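Local atomic coordinates of enoyl-acyl carrier protein reductase (Uncultured bacterium, PDB entry 6KIA), a protein that probably catalyses the NADH-dependent reduction of enoyl-acyl carrier protein in fatty acid synthesis, and is associated with triclosan resistance. Residues A[86-91]-A[206-211]. Numbering follows the deposited sequence.
With NAI (1,4-dihydronicotinamide adenine dinucleotide), chain D.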
ATOM      1  N   LEU A  86      13.949  12.233  -1.099  1.00 29.23           N
ATOM      2  CA  LEU A  86      14.084  10.787  -1.150  1.00 26.95           C
ATOM      3  C   LEU A  86      13.094  10.202  -2.136  1.00 28.43           C
ATOM      4  O   LEU A  86      12.275   9.341  -1.786  1.00 26.71           O
ATOM      5  CB  LEU A  86      13.858  10.164   0.234  1.00 30.99           C
ATOM      6  CG  LEU A  86      15.059   9.835   1.118  1.00 35.47           C
ATOM      7  CD1 LEU A  86      14.618   8.907   2.258  1.00 30.05           C
ATOM      8  CD2 LEU A  86      16.206   9.237   0.326  1.00 38.60           C
ATOM      9  N   MET A  87      13.155  10.685  -3.372  1.00 24.84           N
ATOM     10  CA  MET A  87      12.312  10.150  -4.436  1.00 23.10           C
ATOM     11  C   MET A  87      12.845   8.826  -4.961  1.00 23.24           C
ATOM     12  O   MET A  87      13.963   8.767  -5.456  1.00 26.44           O
ATOM     13  CB  MET A  87      12.233  11.143  -5.594  1.00 30.59           C
ATOM     14  CG  MET A  87      11.278  10.686  -6.653  1.00 29.44           C
ATOM     15  SD  MET A  87       9.599  11.101  -6.236  1.00 40.89           S
ATOM     16  CE  MET A  87       9.584  12.790  -6.843  1.00 34.28           C
ATOM     17  N   ALA A  88      12.049   7.762  -4.868  1.00 22.33           N
ATOM     18  CA  ALA A  88      12.480   6.471  -5.398  1.00 19.83           C
ATOM     19  C   ALA A  88      12.108   6.328  -6.860  1.00 22.83           C
ATOM     20  O   ALA A  88      11.357   7.135  -7.399  1.00 22.92           O
ATOM     21  CB  ALA A  88      11.900   5.341  -4.607  1.00 22.82           C
ATOM     22  N   GLY A  89      12.652   5.295  -7.495  1.00 23.81           N
ATOM     23  CA  GLY A  89      12.425   5.069  -8.912  1.00 26.11           C
ATOM     24  C   GLY A  89      13.501   5.749  -9.726  1.00 25.37           C
ATOM     25  O   GLY A  89      14.253   6.588  -9.225  1.00 27.42           O
ATOM     26  N   PHE A  90      13.564   5.408 -11.009  1.00 20.69           N
ATOM     27  CA  PHE A  90      14.608   5.955 -11.866  1.00 21.90           C
ATOM     28  C   PHE A  90      14.023   6.506 -13.157  1.00 27.31           C
ATOM     29  O   PHE A  90      14.760   6.811 -14.085  1.00 32.85           O
ATOM     30  CB  PHE A  90      15.674   4.886 -12.165  1.00 26.10           C
ATOM     31  CG  PHE A  90      15.142   3.667 -12.877  1.00 25.56           C
ATOM     32  CD1 PHE A  90      14.528   2.641 -12.166  1.00 26.79           C
ATOM     33  CD2 PHE A  90      15.272   3.533 -14.257  1.00 29.53           C
ATOM     34  CE1 PHE A  90      14.038   1.514 -12.806  1.00 27.67           C
ATOM     35  CE2 PHE A  90      14.777   2.416 -14.915  1.00 29.05           C
ATOM     36  CZ  PHE A  90      14.155   1.399 -14.198  1.00 28.90           C
ATOM     37  N   ASP A  91      12.700   6.662 -13.208  1.00 29.18           N
ATOM     38  CA  ASP A  91      12.051   7.085 -14.455  1.00 26.92           C
ATOM     39  C   ASP A  91      12.467   8.486 -14.928  1.00 33.27           C
ATOM     40  O   ASP A  91      12.370   8.794 -16.121  1.00 33.64           O
ATOM     41  CB  ASP A  91      10.531   7.024 -14.294  1.00 25.76           C
ATOM     42  CG  ASP A  91      10.056   7.692 -13.029  1.00 33.49           C
ATOM     43  OD1 ASP A  91      10.256   7.123 -11.920  1.00 32.76           O
ATOM     44  OD2 ASP A  91       9.471   8.786 -13.150  1.00 36.40           O
ATOM     45  N   ASP A 206       9.614  -2.588  -9.032  1.00 23.42           N
ATOM     46  CA  ASP A 206      10.534  -3.278  -8.125  1.00 22.83           C
ATOM     47  C   ASP A 206      11.346  -2.261  -7.337  1.00 21.92           C
ATOM     48  O   ASP A 206      11.535  -2.429  -6.121  1.00 26.49           O
ATOM     49  CB  ASP A 206      11.486  -4.213  -8.872  1.00 23.27           C
ATOM     50  CG  ASP A 206      10.911  -5.597  -9.116  1.00 28.84           C
ATOM     51  OD1 ASP A 206       9.778  -5.898  -8.679  1.00 28.77           O
ATOM     52  OD2 ASP A 206      11.616  -6.402  -9.769  1.00 32.21           O
ATOM     53  N   GLU A 207      11.816  -1.203  -8.001  1.00 21.44           N
ATOM     54  CA  GLU A 207      12.651  -0.230  -7.280  1.00 20.31           C
ATOM     55  C   GLU A 207      11.877   0.505  -6.167  1.00 22.77           C
ATOM     56  O   GLU A 207      12.344   0.597  -5.009  1.00 23.73           O
ATOM     57  CB  GLU A 207      13.246   0.805  -8.242  1.00 19.93           C
ATOM     58  CG  GLU A 207      14.363   0.315  -9.147  1.00 34.66           C
ATOM     59  CD  GLU A 207      15.432  -0.491  -8.432  1.00 36.00           C
ATOM     60  OE1 GLU A 207      15.705  -0.223  -7.237  1.00 26.84           O
ATOM     61  OE2 GLU A 207      16.053  -1.353  -9.093  1.00 33.46           O
ATOM     62  N   VAL A 208      10.710   1.036  -6.509  1.00 21.29           N
ATOM     63  CA  VAL A 208       9.941   1.869  -5.576  1.00 19.39           C
ATOM     64  C   VAL A 208       9.229   1.071  -4.480  1.00 21.56           C
ATOM     65  O   VAL A 208       9.264   1.438  -3.304  1.00 21.93           O
ATOM     66  CB  VAL A 208       8.862   2.710  -6.328  1.00 21.44           C
ATOM     67  CG1 VAL A 208       8.086   3.583  -5.335  1.00 22.24           C
ATOM     68  CG2 VAL A 208       9.506   3.566  -7.458  1.00 19.45           C
ATOM     69  N   THR A 209       8.559  -0.001  -4.883  1.00 21.56           N
ATOM     70  CA  THR A 209       7.677  -0.769  -4.018  1.00 21.09           C
ATOM     71  C   THR A 209       8.433  -1.786  -3.182  1.00 20.82           C
ATOM     72  O   THR A 209       8.018  -2.112  -2.067  1.00 22.15           O
ATOM     73  CB  THR A 209       6.603  -1.466  -4.878  1.00 19.51           C
ATOM     74  OG1 THR A 209       5.900  -0.446  -5.600  1.00 19.24           O
ATOM     75  CG2 THR A 209       5.632  -2.303  -4.046  1.00 19.28           C
ATOM     76  N   ALA A 210       9.570  -2.261  -3.691  1.00 20.57           N
ATOM     77  CA  ALA A 210      10.288  -3.326  -2.993  1.00 18.56           C
ATOM     78  C   ALA A 210      11.688  -2.930  -2.533  1.00 18.73           C
ATOM     79  O   ALA A 210      11.994  -2.981  -1.333  1.00 19.69           O
ATOM     80  CB  ALA A 210      10.359  -4.580  -3.888  1.00 18.62           C
ATOM     81  N   ASN A 211      12.553  -2.551  -3.467  1.00 20.53           N
ATOM     82  CA  ASN A 211      13.955  -2.330  -3.118  1.00 20.49           C
ATOM     83  C   ASN A 211      14.207  -1.177  -2.140  1.00 20.50           C
ATOM     84  O   ASN A 211      15.182  -1.199  -1.402  1.00 20.94           O
ATOM     85  CB  ASN A 211      14.762  -2.129  -4.392  1.00 20.83           C
ATOM     86  CG  ASN A 211      14.791  -3.386  -5.242  1.00 26.28           C
ATOM     87  OD1 ASN A 211      14.560  -4.486  -4.739  1.00 23.87           O
ATOM     88  ND2 ASN A 211      15.064  -3.230  -6.532  1.00 22.47           N
TER
HETATM   89  PA  NAI D 501      -0.822   6.542  -0.561  1.00 17.93           P
HETATM   90  O1A NAI D 501      -1.346   7.361   0.578  1.00 20.84           O
HETATM   91  O2A NAI D 501      -0.863   7.174  -1.939  1.00 21.45           O
HETATM   92  O5B NAI D 501       0.652   6.090  -0.171  1.00 18.27           O
HETATM   93  C5B NAI D 501       1.616   5.891  -1.185  1.00 19.72           C
HETATM   94  C4B NAI D 501       2.971   5.955  -0.415  1.00 18.77           C
HETATM   95  O4B NAI D 501       4.053   5.601  -1.469  1.00 18.65           O
HETATM   96  C3B NAI D 501       3.238   7.128   0.037  1.00 20.23           C
HETATM   97  O3B NAI D 501       3.874   7.083   1.380  1.00 21.64           O
HETATM   98  C2B NAI D 501       4.282   7.780  -1.068  1.00 22.04           C
HETATM   99  O2B NAI D 501       5.006   8.908  -0.452  1.00 20.17           O
HETATM  100  C1B NAI D 501       5.026   6.784  -1.401  1.00 22.62           C
HETATM  101  N9A NAI D 501       5.492   6.893  -2.799  1.00 22.03           N
HETATM  102  C8A NAI D 501       4.890   6.856  -4.000  1.00 20.37           C
HETATM  103  N7A NAI D 501       5.824   7.019  -4.935  1.00 20.25           N
HETATM  104  C5A NAI D 501       7.018   7.150  -4.310  1.00 19.02           C
HETATM  105  C6A NAI D 501       8.267   7.346  -4.877  1.00 22.06           C
HETATM  106  N6A NAI D 501       8.731   7.469  -6.232  1.00 24.00           N
HETATM  107  N1A NAI D 501       9.326   7.456  -4.058  1.00 20.58           N
HETATM  108  C2A NAI D 501       9.158   7.386  -2.700  1.00 21.94           C
HETATM  109  N3A NAI D 501       7.908   7.188  -2.135  1.00 23.26           N
HETATM  110  C4A NAI D 501       6.833   7.077  -2.976  1.00 22.89           C
HETATM  111  O3  NAI D 501      -1.660   5.124  -0.712  1.00 18.07           O
HETATM  112  PN  NAI D 501      -1.619   3.803   0.214  1.00 18.35           P
HETATM  113  O1N NAI D 501      -1.953   4.148   1.632  1.00 17.61           O
HETATM  114  O2N NAI D 501      -2.630   2.882  -0.449  1.00 18.64           O
HETATM  115  O5D NAI D 501      -0.146   3.200   0.111  1.00 17.46           O
HETATM  116  C5D NAI D 501       0.641   2.963   1.267  1.00 17.38           C
HETATM  117  C4D NAI D 501       1.085   1.483   1.236  1.00 17.30           C
HETATM  118  O4D NAI D 501       0.028   0.722   1.444  1.00 17.14           O
HETATM  119  C3D NAI D 501       1.599   1.102  -0.150  1.00 19.92           C
HETATM  120  O3D NAI D 501       2.801   0.410  -0.089  1.00 17.77           O
HETATM  121  C2D NAI D 501       0.485   0.148  -0.636  1.00 20.21           C
HETATM  122  O2D NAI D 501       1.011  -0.696  -1.720  1.00 17.47           O
HETATM  123  C1D NAI D 501       0.131  -0.498   0.443  1.00 17.16           C
HETATM  124  N1N NAI D 501      -1.180  -1.138   0.343  1.00 18.80           N
HETATM  125  C2N NAI D 501      -2.267  -0.494  -0.210  1.00 17.06           C
HETATM  126  C3N NAI D 501      -3.487  -1.172  -0.339  1.00 16.95           C
HETATM  127  C7N NAI D 501      -4.720  -0.476  -0.913  1.00 21.07           C
HETATM  128  O7N NAI D 501      -5.677  -1.131  -1.317  1.00 20.70           O
HETATM  129  N7N NAI D 501      -4.745   0.942  -0.963  1.00 19.50           N
HETATM  130  C4N NAI D 501      -3.642  -2.480   0.098  1.00 19.33           C
HETATM  131  C5N NAI D 501      -2.546  -3.106   0.704  1.00 21.86           C
HETATM  132  C6N NAI D 501      -1.325  -2.432   0.817  1.00 17.91           C
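The irregular loop 86-91, which follows strand 80-83 of the mostly parallel Rossmann-type sheet, passes helix 196-219 closest at Gly-89 and Val-208, whose CA atoms lie 5.2 Å apart, and together they hold the adenine of NADH. The loop's backbone reads the base with two hydrogen bonds at Ala-88: its N donates to N1A of NAI over 2.9 Å, and its O accepts from N6A of NAI. Val-208, at the pi-type turn of the helix, lies against one face of the adenine and beside the loop. Its CG1, anti to the backbone N, lies 3.8 Å from C6A of NAI, while CG2 packs 3.6 Å from Gly-89 N. The backbone angles of Gly-89 (phi 91°, psi 167°) suit a residue without CB, and Val-208 CG2 comes in close to its CA. Met-87, bent at chi2 and chi3, brings SD to 3.7 Å from N6A of NAI on the opposite face, so this end of the base is held between valine and thioether. Farther along, Phe-90 offers its ring edge, CD1 and CE1, to Glu-207 CG. The carboxylate beyond is gripped by two partners: OE2 forms a salt bridge with Arg-127 of helix 120-146, and OE1, approached from above the carboxylate plane, accepts a nearly straight bond (167°) from Asn-211 ND2 at 3.2 Å.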